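PDB 6F4V: kallistatin from Homo sapiens, which inhibits tissue kallikrein as a serpin, forming an equimolar, heat- and SDS-stable complex with the protease while being cleaved at its own reactive site. Local coordinates for residues S49-Q54 and F292-S297; D138-K141 and K147-D150; P7-F12 and R73-L78; L43-C48 and L110-A115. All coordinates share one frame; numbering follows the deposited sequence. Where two conformers were deposited one is given.

Contact 1: residues S49-Q54 and F292-S297; sequences SHSRSQ and FTDLFS
Two first torsions bring Asp294 and His50 together: Asp294 swings CG to the far side of its backbone N (chi1 176°), toward helix 49-58, while His50 tucks CG between its own N and carbonyl carbon (chi1 71°). In this serpin fold the carboxylate belongs to the loop between helix 283-286 and strand 312-324, and it reaches the first turn of the helix. Each oxygen takes a different partner. OD2 uses its syn lone pair to accept from Ser51 OG at 2.5 Å. OD1 lies at the edge of the imidazole, near the ring plane, where His50 NE2 approaches to 2.8 Å; the N-H points well off line, at 119°, so this bond is weak. Ring and carboxylate stand nearly perpendicular. Ser51 OG also sits over one face of the His50 ring, toward the rim, and accepts from the backbone N of Asp301, which helps fix the hydroxyl. Farther along the helix, Gln54 crosses the aspartate at about a right angle, with OE1 3.7 Å from Asp294 CB. Replacing Asp294 by an alanine removes both oxygens, which would probably leave Ser51 OG without its acceptor here, and His50 NE2 without its weak one. Two waters bridge the segments. One molecule donates to Gln54 OE1 and accepts from Asp294 N; the other donates to Asp294 OD2 at 2.6 Å and to Ser51 O at 2.8 Å, giving OD2 a second donor.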
loop_
_atom_site.group_PDB
_atom_site.type_symbol
_atom_site.label_atom_id
_atom_site.label_comp_id
_atom_site.label_asym_id
_atom_site.label_seq_id
_atom_site.Cartn_x
_atom_site.Cartn_y
_atom_site.Cartn_z
ATOM N N SER A 49 -16.661 18.330 -11.257
ATOM C CA SER A 49 -18.025 17.893 -11.466
ATOM C C SER A 49 -18.161 16.411 -11.090
ATOM O O SER A 49 -17.618 15.981 -10.054
ATOM C CB SER A 49 -18.406 18.221 -12.941
ATOM O OG SER A 49 -19.703 17.787 -13.294
ATOM N N HIS A 50 -18.850 15.631 -11.931
ATOM C CA HIS A 50 -19.040 14.203 -11.708
ATOM C C HIS A 50 -17.718 13.441 -11.561
ATOM O O HIS A 50 -17.646 12.488 -10.790
ATOM C CB HIS A 50 -19.842 13.558 -12.866
ATOM C CG HIS A 50 -19.076 13.444 -14.166
ATOM N ND1 HIS A 50 -18.882 14.510 -15.030
ATOM C CD2 HIS A 50 -18.466 12.377 -14.752
ATOM C CE1 HIS A 50 -18.202 14.101 -16.092
ATOM N NE2 HIS A 50 -17.923 12.813 -15.946
ATOM N N SER A 51 -16.703 13.818 -12.323
ATOM C CA SER A 51 -15.443 13.063 -12.288
ATOM C C SER A 51 -14.762 13.117 -10.916
ATOM O O SER A 51 -14.135 12.155 -10.490
ATOM C CB SER A 51 -14.478 13.543 -13.373
ATOM O OG SER A 51 -15.003 13.256 -14.677
ATOM N N ARG A 52 -14.867 14.261 -10.271
ATOM C CA ARG A 52 -14.288 14.496 -8.943
ATOM C C ARG A 52 -14.969 13.606 -7.904
ATOM O O ARG A 52 -14.313 12.860 -7.176
ATOM C CB ARG A 52 -14.443 15.972 -8.591
ATOM C CG ARG A 52 -13.645 16.468 -7.398
ATOM C CD ARG A 52 -13.950 17.956 -7.236
ATOM N NE ARG A 52 -13.088 18.643 -6.278
ATOM C CZ ARG A 52 -12.067 19.463 -6.566
ATOM N NH1 ARG A 52 -11.672 19.698 -7.822
ATOM N NH2 ARG A 52 -11.386 20.025 -5.553
ATOM N N SER A 53 -16.300 13.634 -7.871
ATOM C CA SER A 53 -17.025 12.815 -6.888
ATOM C C SER A 53 -16.853 11.318 -7.165
ATOM O O SER A 53 -16.715 10.541 -6.223
ATOM C CB SER A 53 -18.504 13.214 -6.790
ATOM O OG SER A 53 -19.149 13.035 -8.021
ATOM N N GLN A 54 -16.822 10.922 -8.432
ATOM C CA GLN A 54 -16.622 9.521 -8.780
ATOM C C GLN A 54 -15.243 8.985 -8.355
ATOM O O GLN A 54 -15.159 7.849 -7.975
ATOM C CB GLN A 54 -16.856 9.292 -10.268
ATOM C CG GLN A 54 -18.348 9.467 -10.591
ATOM C CD GLN A 54 -18.825 8.694 -11.775
ATOM O OE1 GLN A 54 -18.542 7.493 -11.911
ATOM N NE2 GLN A 54 -19.659 9.349 -12.605
ATOM N N PHE A 292 -13.742 3.135 -11.021
ATOM C CA PHE A 292 -13.063 4.239 -11.695
ATOM C C PHE A 292 -13.294 4.233 -13.216
ATOM O O PHE A 292 -12.450 4.712 -13.970
ATOM C CB PHE A 292 -11.567 4.221 -11.379
ATOM C CG PHE A 292 -11.273 4.394 -9.898
ATOM C CD1 PHE A 292 -11.368 3.310 -9.037
ATOM C CD2 PHE A 292 -10.974 5.633 -9.382
ATOM C CE1 PHE A 292 -11.107 3.450 -7.682
ATOM C CE2 PHE A 292 -10.709 5.784 -8.020
ATOM C CZ PHE A 292 -10.764 4.694 -7.185
ATOM N N THR A 293 -14.441 3.730 -13.664
ATOM C CA THR A 293 -14.730 3.747 -15.107
ATOM C C THR A 293 -14.748 5.163 -15.679
ATOM O O THR A 293 -14.193 5.382 -16.759
ATOM C CB THR A 293 -16.050 3.045 -15.430
ATOM O OG1 THR A 293 -17.085 3.614 -14.607
ATOM C CG2 THR A 293 -15.919 1.597 -15.167
ATOM N N ASP A 294 -15.321 6.127 -14.968
ATOM C CA ASP A 294 -15.348 7.507 -15.469
ATOM C C ASP A 294 -13.951 8.042 -15.710
ATOM O O ASP A 294 -13.659 8.568 -16.791
ATOM C CB ASP A 294 -16.109 8.465 -14.559
ATOM C CG ASP A 294 -16.044 9.913 -15.056
ATOM O OD1 ASP A 294 -16.809 10.210 -15.999
ATOM O OD2 ASP A 294 -15.224 10.722 -14.531
ATOM N N LEU A 295 -13.082 7.912 -14.709
ATOM C CA LEU A 295 -11.747 8.498 -14.795
ATOM C C LEU A 295 -10.945 8.009 -15.996
ATOM O O LEU A 295 -10.184 8.789 -16.622
ATOM C CB LEU A 295 -10.953 8.250 -13.482
ATOM C CG LEU A 295 -9.500 8.708 -13.487
ATOM C CD1 LEU A 295 -9.424 10.210 -13.730
ATOM C CD2 LEU A 295 -8.785 8.382 -12.178
ATOM N N PHE A 296 -11.081 6.730 -16.301
ATOM C CA PHE A 296 -10.339 6.103 -17.405
ATOM C C PHE A 296 -11.098 6.087 -18.731
ATOM O O PHE A 296 -10.689 5.387 -19.655
ATOM C CB PHE A 296 -9.902 4.705 -16.988
ATOM C CG PHE A 296 -8.878 4.743 -15.890
ATOM C CD1 PHE A 296 -7.581 5.146 -16.174
ATOM C CD2 PHE A 296 -9.223 4.471 -14.583
ATOM C CE1 PHE A 296 -6.632 5.255 -15.149
ATOM C CE2 PHE A 296 -8.268 4.525 -13.574
ATOM C CZ PHE A 296 -6.976 4.914 -13.863
ATOM N N SER A 297 -12.144 6.894 -18.839
ATOM C CA SER A 297 -12.956 6.965 -20.055
ATOM C C SER A 297 -12.696 8.251 -20.793
ATOM O O SER A 297 -12.073 9.179 -20.278
ATOM C CB SER A 297 -14.440 6.886 -19.691
ATOM O OG SER A 297 -14.885 8.122 -19.149
HETATM O O HOH W 1 -13.783 10.134 -12.389
HETATM O O HOH W 2 -16.314 6.172 -12.142
#

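Contact 2: residues D138-K141 and K147-D150; sequences DHVK and KIVD
Val140 and Lys141, near the end of helix 129-143, meet Ile148 and Val149 where the chain turns back on its way to strand 159-172. This is the serpin helix that lies across the large central sheet, with its return loop beside it. The apolar part is small. Val140 holds CG1 opposite its backbone N (chi1 172°), and this methyl meets Ile148 CG2 at 3.8 Å as the two side chains pass at a slant. Both also rest on the sheet beneath: Val140 touches Ala334 and Ile148 touches Ala332, residues of strand 328-340, consistent with a cleaved reactive loop inserted as a strand between 159-172 and 312-324.

The second kind of interaction is a carbon-donor one. Ile148 O faces the helix, and Lys141 CA offers its hydrogen to it at 3.3 Å, with an angle of 129° at the hydrogen. Lys141 CB follows at 3.6 Å and Val140 CG1 at 3.9 Å, so the carbonyl looks onto a patch of helix carbons. Conventional hydrogen bonding runs through the connecting turn instead: Thr144 OG1 bonds to Val140 O and receives Ile148 N, tying the helix end to the returning chain. Val149 O, in turn, accepts from Lys319 NZ of strand 312-324.

The third kind is aliphatic lysine packing. Lys141 lies alongside Val149, both side chains pointing the same way, its chain extended until it bends at the last torsion (chi4 -49°). There the methylene CE comes 4.0 Å from Val149 CG2.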
loop_
_atom_site.group_PDB
_atom_site.type_symbol
_atom_site.label_atom_id
_atom_site.label_comp_id
_atom_site.label_asym_id
_atom_site.label_seq_id
_atom_site.Cartn_x
_atom_site.Cartn_y
_atom_site.Cartn_z
ATOM N N ASP A 138 14.176 8.035 -11.260
ATOM C CA ASP A 138 15.268 8.317 -10.326
ATOM C C ASP A 138 14.755 8.984 -9.062
ATOM O O ASP A 138 15.238 8.682 -7.994
ATOM C CB ASP A 138 16.336 9.243 -10.944
ATOM C CG ASP A 138 17.203 8.560 -12.004
ATOM O OD1 ASP A 138 17.245 7.313 -12.119
ATOM O OD2 ASP A 138 17.864 9.320 -12.744
ATOM N N HIS A 139 13.825 9.927 -9.187
ATOM C CA HIS A 139 13.222 10.594 -8.019
ATOM C C HIS A 139 12.537 9.580 -7.099
ATOM O O HIS A 139 12.806 9.535 -5.892
ATOM C CB HIS A 139 12.231 11.675 -8.457
ATOM C CG HIS A 139 11.519 12.350 -7.320
ATOM N ND1 HIS A 139 12.166 13.164 -6.419
ATOM C CD2 HIS A 139 10.213 12.353 -6.954
ATOM C CE1 HIS A 139 11.301 13.616 -5.527
ATOM N NE2 HIS A 139 10.105 13.149 -5.836
ATOM N N VAL A 140 11.706 8.723 -7.679
ATOM C CA VAL A 140 11.026 7.694 -6.895
ATOM C C VAL A 140 12.027 6.716 -6.244
ATOM O O VAL A 140 11.892 6.352 -5.056
ATOM C CB VAL A 140 9.959 6.964 -7.754
ATOM C CG1 VAL A 140 9.389 5.761 -7.002
ATOM C CG2 VAL A 140 8.851 7.940 -8.163
ATOM N N LYS A 141 13.014 6.284 -7.024
ATOM C CA LYS A 141 14.053 5.376 -6.524
ATOM C C LYS A 141 14.797 5.986 -5.336
ATOM O O LYS A 141 15.005 5.316 -4.320
ATOM C CB LYS A 141 15.038 5.040 -7.649
ATOM C CG LYS A 141 16.067 3.974 -7.337
ATOM C CD LYS A 141 17.109 3.919 -8.451
ATOM C CE LYS A 141 17.870 2.604 -8.455
ATOM N NZ LYS A 141 18.384 2.218 -7.104
ATOM N N LYS A 147 14.427 1.043 -3.369
ATOM C CA LYS A 147 13.516 -0.084 -3.454
ATOM C C LYS A 147 12.566 -0.078 -4.647
ATOM O O LYS A 147 12.276 -1.128 -5.203
ATOM C CB LYS A 147 12.693 -0.192 -2.165
ATOM C CG LYS A 147 13.525 -0.413 -0.903
ATOM C CD LYS A 147 14.568 -1.517 -1.023
ATOM C CE LYS A 147 13.930 -2.841 -1.336
ATOM N NZ LYS A 147 14.906 -3.956 -1.341
ATOM N N ILE A 148 12.037 1.080 -5.006
ATOM C CA ILE A 148 11.124 1.174 -6.154
ATOM C C ILE A 148 11.853 1.736 -7.370
ATOM O O ILE A 148 12.088 2.937 -7.470
ATOM C CB ILE A 148 9.861 2.000 -5.855
ATOM C CG1 ILE A 148 9.177 1.503 -4.578
ATOM C CG2 ILE A 148 8.946 1.944 -7.074
ATOM C CD1 ILE A 148 8.791 0.037 -4.557
ATOM N N VAL A 149 12.164 0.825 -8.282
ATOM C CA VAL A 149 12.923 1.067 -9.511
ATOM C C VAL A 149 11.950 0.941 -10.707
ATOM O O VAL A 149 11.080 0.056 -10.736
ATOM C CB VAL A 149 14.062 0.000 -9.638
ATOM C CG1 VAL A 149 15.045 0.339 -10.762
ATOM C CG2 VAL A 149 14.860 -0.092 -8.331
ATOM N N ASP A 150 12.107 1.824 -11.675
ATOM C CA ASP A 150 11.350 1.810 -12.918
ATOM C C ASP A 150 9.828 1.863 -12.689
ATOM O O ASP A 150 9.058 1.101 -13.279
ATOM C CB ASP A 150 11.789 0.627 -13.814
ATOM C CG ASP A 150 13.313 0.652 -14.143
ATOM O OD1 ASP A 150 13.934 1.753 -14.229
ATOM O OD2 ASP A 150 13.891 -0.453 -14.312
#

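Contact 3: residues P7-F12 and R73-L78; sequences PANADF and RGFQHL
Asn9 and Phe75 reach for each other between segments 7-12 and 73-78, whose closest CA atoms, those of these two residues, are 10.1 Å apart. Asn9 makes the crossing. Its CB already points toward the other helix, and the first torsion places CG beside the backbone N and opposite the carbonyl carbon (chi1 -75°), which carries the amide toward Phe75. CG comes within 4.1 Å of Phe75 CZ. Beyond it the amide forks. OD1 goes to the end of the phenyl ring, 3.5 Å from Phe75 CZ, approaching obliquely, with amide and ring planes 48° apart. ND2 lies beside the same ring, 3.8 Å from Phe75 CE1, and 3.7 Å from Leu78 CD2 in the modelled conformer; Leu78 was deposited with two conformers, so that last touch is doubtful. A polar amide thus meets carbon here, and the two segments share van der Waals packing and no hydrogen bonds.

All three residues are buried. Phe61 touches both Asn9 and Phe75, and helix 33-44 supplies Ser37 against Asn9, Ala41 against Phe75 and Leu34 against Leu78. Leu78 also packs on a polar side chain of the other protein chain. The contact is therefore part of the helical layer of the serpin fold, where helices 6-23 and 68-83 both pack on helix 33-44 and meet each other through Asn9, Phe75 and Leu78.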
loop_
_atom_site.group_PDB
_atom_site.type_symbol
_atom_site.label_atom_id
_atom_site.label_comp_id
_atom_site.label_asym_id
_atom_site.label_seq_id
_atom_site.Cartn_x
_atom_site.Cartn_y
_atom_site.Cartn_z
ATOM N N PRO A 7 -12.135 4.842 7.652
ATOM C CA PRO A 7 -13.031 3.800 7.130
ATOM C C PRO A 7 -12.947 3.625 5.619
ATOM O O PRO A 7 -12.855 2.487 5.157
ATOM C CB PRO A 7 -14.442 4.297 7.556
ATOM C CG PRO A 7 -14.166 5.061 8.830
ATOM C CD PRO A 7 -12.900 5.816 8.468
ATOM N N ALA A 8 -12.979 4.725 4.861
ATOM C CA ALA A 8 -12.904 4.640 3.395
ATOM C C ALA A 8 -11.569 4.060 2.936
ATOM O O ALA A 8 -11.531 3.181 2.072
ATOM C CB ALA A 8 -13.096 5.988 2.770
ATOM N N ASN A 9 -10.469 4.530 3.520
ATOM C CA ASN A 9 -9.166 4.024 3.118
ATOM C C ASN A 9 -9.028 2.503 3.327
ATOM O O ASN A 9 -8.433 1.815 2.494
ATOM C CB ASN A 9 -8.046 4.796 3.841
ATOM C CG ASN A 9 -7.825 6.187 3.277
ATOM O OD1 ASN A 9 -8.313 6.528 2.197
ATOM N ND2 ASN A 9 -7.039 7.014 4.009
ATOM N N ALA A 10 -9.537 1.996 4.444
ATOM C CA ALA A 10 -9.495 0.559 4.725
ATOM C C ALA A 10 -10.401 -0.217 3.764
ATOM O O ALA A 10 -10.032 -1.289 3.304
ATOM C CB ALA A 10 -9.871 0.277 6.164
ATOM N N ASP A 11 -11.577 0.332 3.472
ATOM C CA ASP A 11 -12.506 -0.268 2.505
ATOM C C ASP A 11 -11.828 -0.412 1.177
ATOM O O ASP A 11 -11.912 -1.461 0.566
ATOM C CB ASP A 11 -13.788 0.591 2.392
ATOM C CG ASP A 11 -14.714 0.175 1.233
ATOM O OD1 ASP A 11 -15.353 -0.869 1.390
ATOM O OD2 ASP A 11 -14.789 0.883 0.176
ATOM N N PHE A 12 -11.192 0.659 0.693
ATOM C CA PHE A 12 -10.471 0.583 -0.568
ATOM C C PHE A 12 -9.373 -0.475 -0.535
ATOM O O PHE A 12 -9.240 -1.273 -1.484
ATOM C CB PHE A 12 -9.877 1.925 -0.951
ATOM C CG PHE A 12 -9.127 1.887 -2.227
ATOM C CD1 PHE A 12 -9.811 1.798 -3.435
ATOM C CD2 PHE A 12 -7.754 1.860 -2.244
ATOM C CE1 PHE A 12 -9.137 1.712 -4.639
ATOM C CE2 PHE A 12 -7.068 1.781 -3.456
ATOM C CZ PHE A 12 -7.771 1.728 -4.663
ATOM N N ARG A 73 -8.431 17.477 3.957
ATOM C CA ARG A 73 -7.837 17.788 5.255
ATOM C C ARG A 73 -7.472 16.534 6.061
ATOM O O ARG A 73 -6.456 16.508 6.763
ATOM C CB ARG A 73 -8.784 18.714 6.039
ATOM C CG ARG A 73 -9.000 20.062 5.373
ATOM C CD ARG A 73 -7.706 20.794 5.048
ATOM N NE ARG A 73 -7.945 22.058 4.348
ATOM C CZ ARG A 73 -6.982 22.906 3.965
ATOM N NH1 ARG A 73 -5.694 22.656 4.239
ATOM N NH2 ARG A 73 -7.310 24.014 3.306
ATOM N N GLY A 74 -8.292 15.484 5.930
ATOM C CA GLY A 74 -7.974 14.174 6.497
ATOM C C GLY A 74 -6.646 13.645 5.968
ATOM O O GLY A 74 -5.774 13.247 6.743
ATOM N N PHE A 75 -6.459 13.681 4.656
ATOM C CA PHE A 75 -5.169 13.245 4.073
ATOM C C PHE A 75 -4.018 14.133 4.530
ATOM O O PHE A 75 -2.955 13.640 4.833
ATOM C CB PHE A 75 -5.214 13.183 2.536
ATOM C CG PHE A 75 -5.811 11.907 2.008
ATOM C CD1 PHE A 75 -5.066 10.715 2.044
ATOM C CD2 PHE A 75 -7.077 11.866 1.504
ATOM C CE1 PHE A 75 -5.589 9.526 1.574
ATOM C CE2 PHE A 75 -7.611 10.670 1.015
ATOM C CZ PHE A 75 -6.856 9.498 1.061
ATOM N N GLN A 76 -4.233 15.442 4.556
ATOM C CA GLN A 76 -3.198 16.368 5.008
ATOM C C GLN A 76 -2.723 15.982 6.401
ATOM O O GLN A 76 -1.526 15.918 6.655
ATOM C CB GLN A 76 -3.726 17.810 5.041
ATOM C CG GLN A 76 -2.642 18.833 5.392
ATOM C CD GLN A 76 -3.193 20.235 5.553
ATOM O OE1 GLN A 76 -4.403 20.441 5.576
ATOM N NE2 GLN A 76 -2.311 21.207 5.637
ATOM N N HIS A 77 -3.667 15.729 7.294
ATOM C CA HIS A 77 -3.336 15.345 8.676
ATOM C C HIS A 77 -2.688 13.957 8.743
ATOM O O HIS A 77 -1.789 13.749 9.525
ATOM C CB HIS A 77 -4.586 15.362 9.567
ATOM C CG HIS A 77 -4.314 15.056 11.009
ATOM N ND1 HIS A 77 -4.502 13.797 11.555
ATOM C CD2 HIS A 77 -3.860 15.837 12.028
ATOM C CE1 HIS A 77 -4.166 13.813 12.837
ATOM N NE2 HIS A 77 -3.782 15.041 13.151
ATOM N N LEU A 78 -3.199 13.016 7.941
ATOM C CA LEU A 78 -2.658 11.658 7.856
ATOM C C LEU A 78 -1.194 11.680 7.437
ATOM O O LEU A 78 -0.333 11.094 8.097
ATOM C CB LEU A 78 -3.489 10.861 6.848
ATOM C CG LEU A 78 -3.067 9.497 6.306
ATOM C CD1 LEU A 78 -2.601 8.645 7.436
ATOM C CD2 LEU A 78 -4.245 8.841 5.617
#

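Contact 4: residues L43-C48 and L110-A115; sequences LSLGAC and LNDTMA
In the helical layer of the serpin fold, the turn that follows helix 33-44 packs against helix 107-117, and Leu45 is the residue that bridges them. It sits in the type I turn from Ser44 to Ala47, with its side chain directed at the helix. Leu45 CD1 touches two neighbours, Asp112 CB and Thr113 CG2, each at 3.9 Å, while CD2 comes 4.0 Å from Asp112 CB. The aspartate thus offers its methylene to the leucine. The same torsion of Thr113 (chi1 63°) that puts OG1 between the backbone N and carbonyl carbon, where it donates back along the helix to Leu110 O at 2.9 Å, turns CG2 to the leucine; Leu110 O also accepts from Met114 N. Cutting Leu45 back to an alanine would probably open a gap beside Thr113 CG2 and leave Asp112 CB without its apolar neighbour. The carboxylate of Asp112 takes part through water, and has a weak, long ion pair with Lys108. The bridging water donates to Leu45 O at 2.8 Å and to Asp112 OD2 at 3.0 Å.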
loop_
_atom_site.group_PDB
_atom_site.type_symbol
_atom_site.label_atom_id
_atom_site.label_comp_id
_atom_site.label_asym_id
_atom_site.label_seq_id
_atom_site.Cartn_x
_atom_site.Cartn_y
_atom_site.Cartn_z
ATOM N N LEU A 43 -5.054 13.645 -7.246
ATOM C CA LEU A 43 -5.509 13.795 -8.627
ATOM C C LEU A 43 -6.884 14.442 -8.713
ATOM O O LEU A 43 -7.109 15.291 -9.606
ATOM C CB LEU A 43 -5.546 12.431 -9.328
ATOM C CG LEU A 43 -6.071 12.412 -10.764
ATOM C CD1 LEU A 43 -5.141 13.145 -11.701
ATOM C CD2 LEU A 43 -6.244 10.982 -11.206
ATOM N N SER A 44 -7.789 14.048 -7.804
ATOM C CA SER A 44 -9.146 14.538 -7.809
ATOM C C SER A 44 -9.227 16.028 -7.613
ATOM O O SER A 44 -10.231 16.606 -7.986
ATOM C CB SER A 44 -10.053 13.841 -6.782
ATOM O OG SER A 44 -9.869 14.332 -5.463
ATOM N N LEU A 45 -8.235 16.650 -6.990
ATOM C CA LEU A 45 -8.206 18.138 -6.909
ATOM C C LEU A 45 -8.248 18.809 -8.274
ATOM O O LEU A 45 -8.716 19.937 -8.365
ATOM C CB LEU A 45 -6.944 18.635 -6.197
ATOM C CG LEU A 45 -6.841 18.304 -4.714
ATOM C CD1 LEU A 45 -5.404 18.469 -4.269
ATOM C CD2 LEU A 45 -7.788 19.164 -3.899
ATOM N N GLY A 46 -7.727 18.118 -9.291
ATOM C CA GLY A 46 -7.776 18.542 -10.683
ATOM C C GLY A 46 -8.982 18.106 -11.516
ATOM O O GLY A 46 -9.092 18.494 -12.683
ATOM N N ALA A 47 -9.855 17.285 -10.942
ATOM C CA ALA A 47 -11.052 16.820 -11.603
ATOM C C ALA A 47 -12.190 17.746 -11.218
ATOM O O ALA A 47 -12.155 18.394 -10.165
ATOM C CB ALA A 47 -11.373 15.387 -11.187
ATOM N N CYS A 48 -13.193 17.805 -12.081
ATOM C CA CYS A 48 -14.364 18.643 -11.852
ATOM C C CYS A 48 -15.631 17.813 -11.922
ATOM O O CYS A 48 -15.675 16.722 -12.525
ATOM C CB CYS A 48 -14.424 19.774 -12.874
ATOM S SG CYS A 48 -12.994 20.873 -12.822
ATOM N N LEU A 110 -2.366 23.687 -8.556
ATOM C CA LEU A 110 -1.001 23.577 -8.068
ATOM C C LEU A 110 -0.935 23.944 -6.571
ATOM O O LEU A 110 -0.337 23.223 -5.791
ATOM C CB LEU A 110 -0.044 24.437 -8.887
ATOM C CG LEU A 110 0.090 24.104 -10.379
ATOM C CD1 LEU A 110 1.121 25.045 -11.006
ATOM C CD2 LEU A 110 0.499 22.651 -10.575
ATOM N N ASN A 111 -1.596 25.036 -6.203
ATOM C CA ASN A 111 -1.644 25.502 -4.811
ATOM C C ASN A 111 -2.253 24.434 -3.858
ATOM O O ASN A 111 -1.690 24.153 -2.802
ATOM C CB ASN A 111 -2.442 26.808 -4.726
ATOM C CG ASN A 111 -2.407 27.429 -3.336
ATOM O OD1 ASN A 111 -1.361 27.429 -2.686
ATOM N ND2 ASN A 111 -3.545 27.979 -2.880
ATOM N N ASP A 112 -3.393 23.868 -4.252
ATOM C CA ASP A 112 -4.082 22.817 -3.469
ATOM C C ASP A 112 -3.191 21.578 -3.281
ATOM O O ASP A 112 -3.097 21.048 -2.165
ATOM C CB ASP A 112 -5.409 22.383 -4.128
ATOM C CG ASP A 112 -6.526 23.449 -4.066
ATOM O OD1 ASP A 112 -6.400 24.469 -3.383
ATOM O OD2 ASP A 112 -7.561 23.230 -4.737
ATOM N N THR A 113 -2.516 21.119 -4.343
ATOM C CA THR A 113 -1.653 19.936 -4.202
ATOM C C THR A 113 -0.464 20.185 -3.265
ATOM O O THR A 113 -0.050 19.295 -2.506
ATOM C CB THR A 113 -1.110 19.381 -5.535
ATOM O OG1 THR A 113 -0.271 20.355 -6.177
ATOM C CG2 THR A 113 -2.254 18.964 -6.450
ATOM N N MET A 114 0.089 21.389 -3.325
ATOM C CA MET A 114 1.168 21.757 -2.416
ATOM C C MET A 114 0.654 21.909 -0.975
ATOM O O MET A 114 1.265 21.404 -0.059
ATOM C CB MET A 114 1.843 23.045 -2.891
ATOM C CG MET A 114 2.761 22.813 -4.076
ATOM S SD MET A 114 3.549 24.330 -4.686
ATOM C CE MET A 114 2.268 24.950 -5.739
ATOM N N ALA A 115 -0.466 22.597 -0.790
ATOM C CA ALA A 115 -1.024 22.824 0.555
ATOM C C ALA A 115 -1.427 21.502 1.244
ATOM O O ALA A 115 -1.086 21.273 2.401
ATOM C CB ALA A 115 -2.208 23.778 0.472
HETATM O O HOH W 3 -7.750 22.425 -7.632
#

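How the contacts relate
Contacts 1, 3 and 4 form one connected layer. Contact 1 joins contact 4 through Arg52 NH1, 2.7 Å from Ala47 O in a probable hydrogen bond, and through Leu295 CD2, 3.8 Å from Leu43 CD2. It meets contact 3 where Phe292 CE1 lies 4.0 Å from Phe12 CE1, and Gln76 of contact 3 packs against Ala115 of contact 4. Contact 2 stands apart, its nearest atoms about 12 Å from those of contact 4. Strand 328-340, probably the inserted reactive loop, is touched by both contact 2 and Leu43 of contact 4, the latter on Phe337 and Ile339. None of the four supplies residues to the glycan pocket or sodium site.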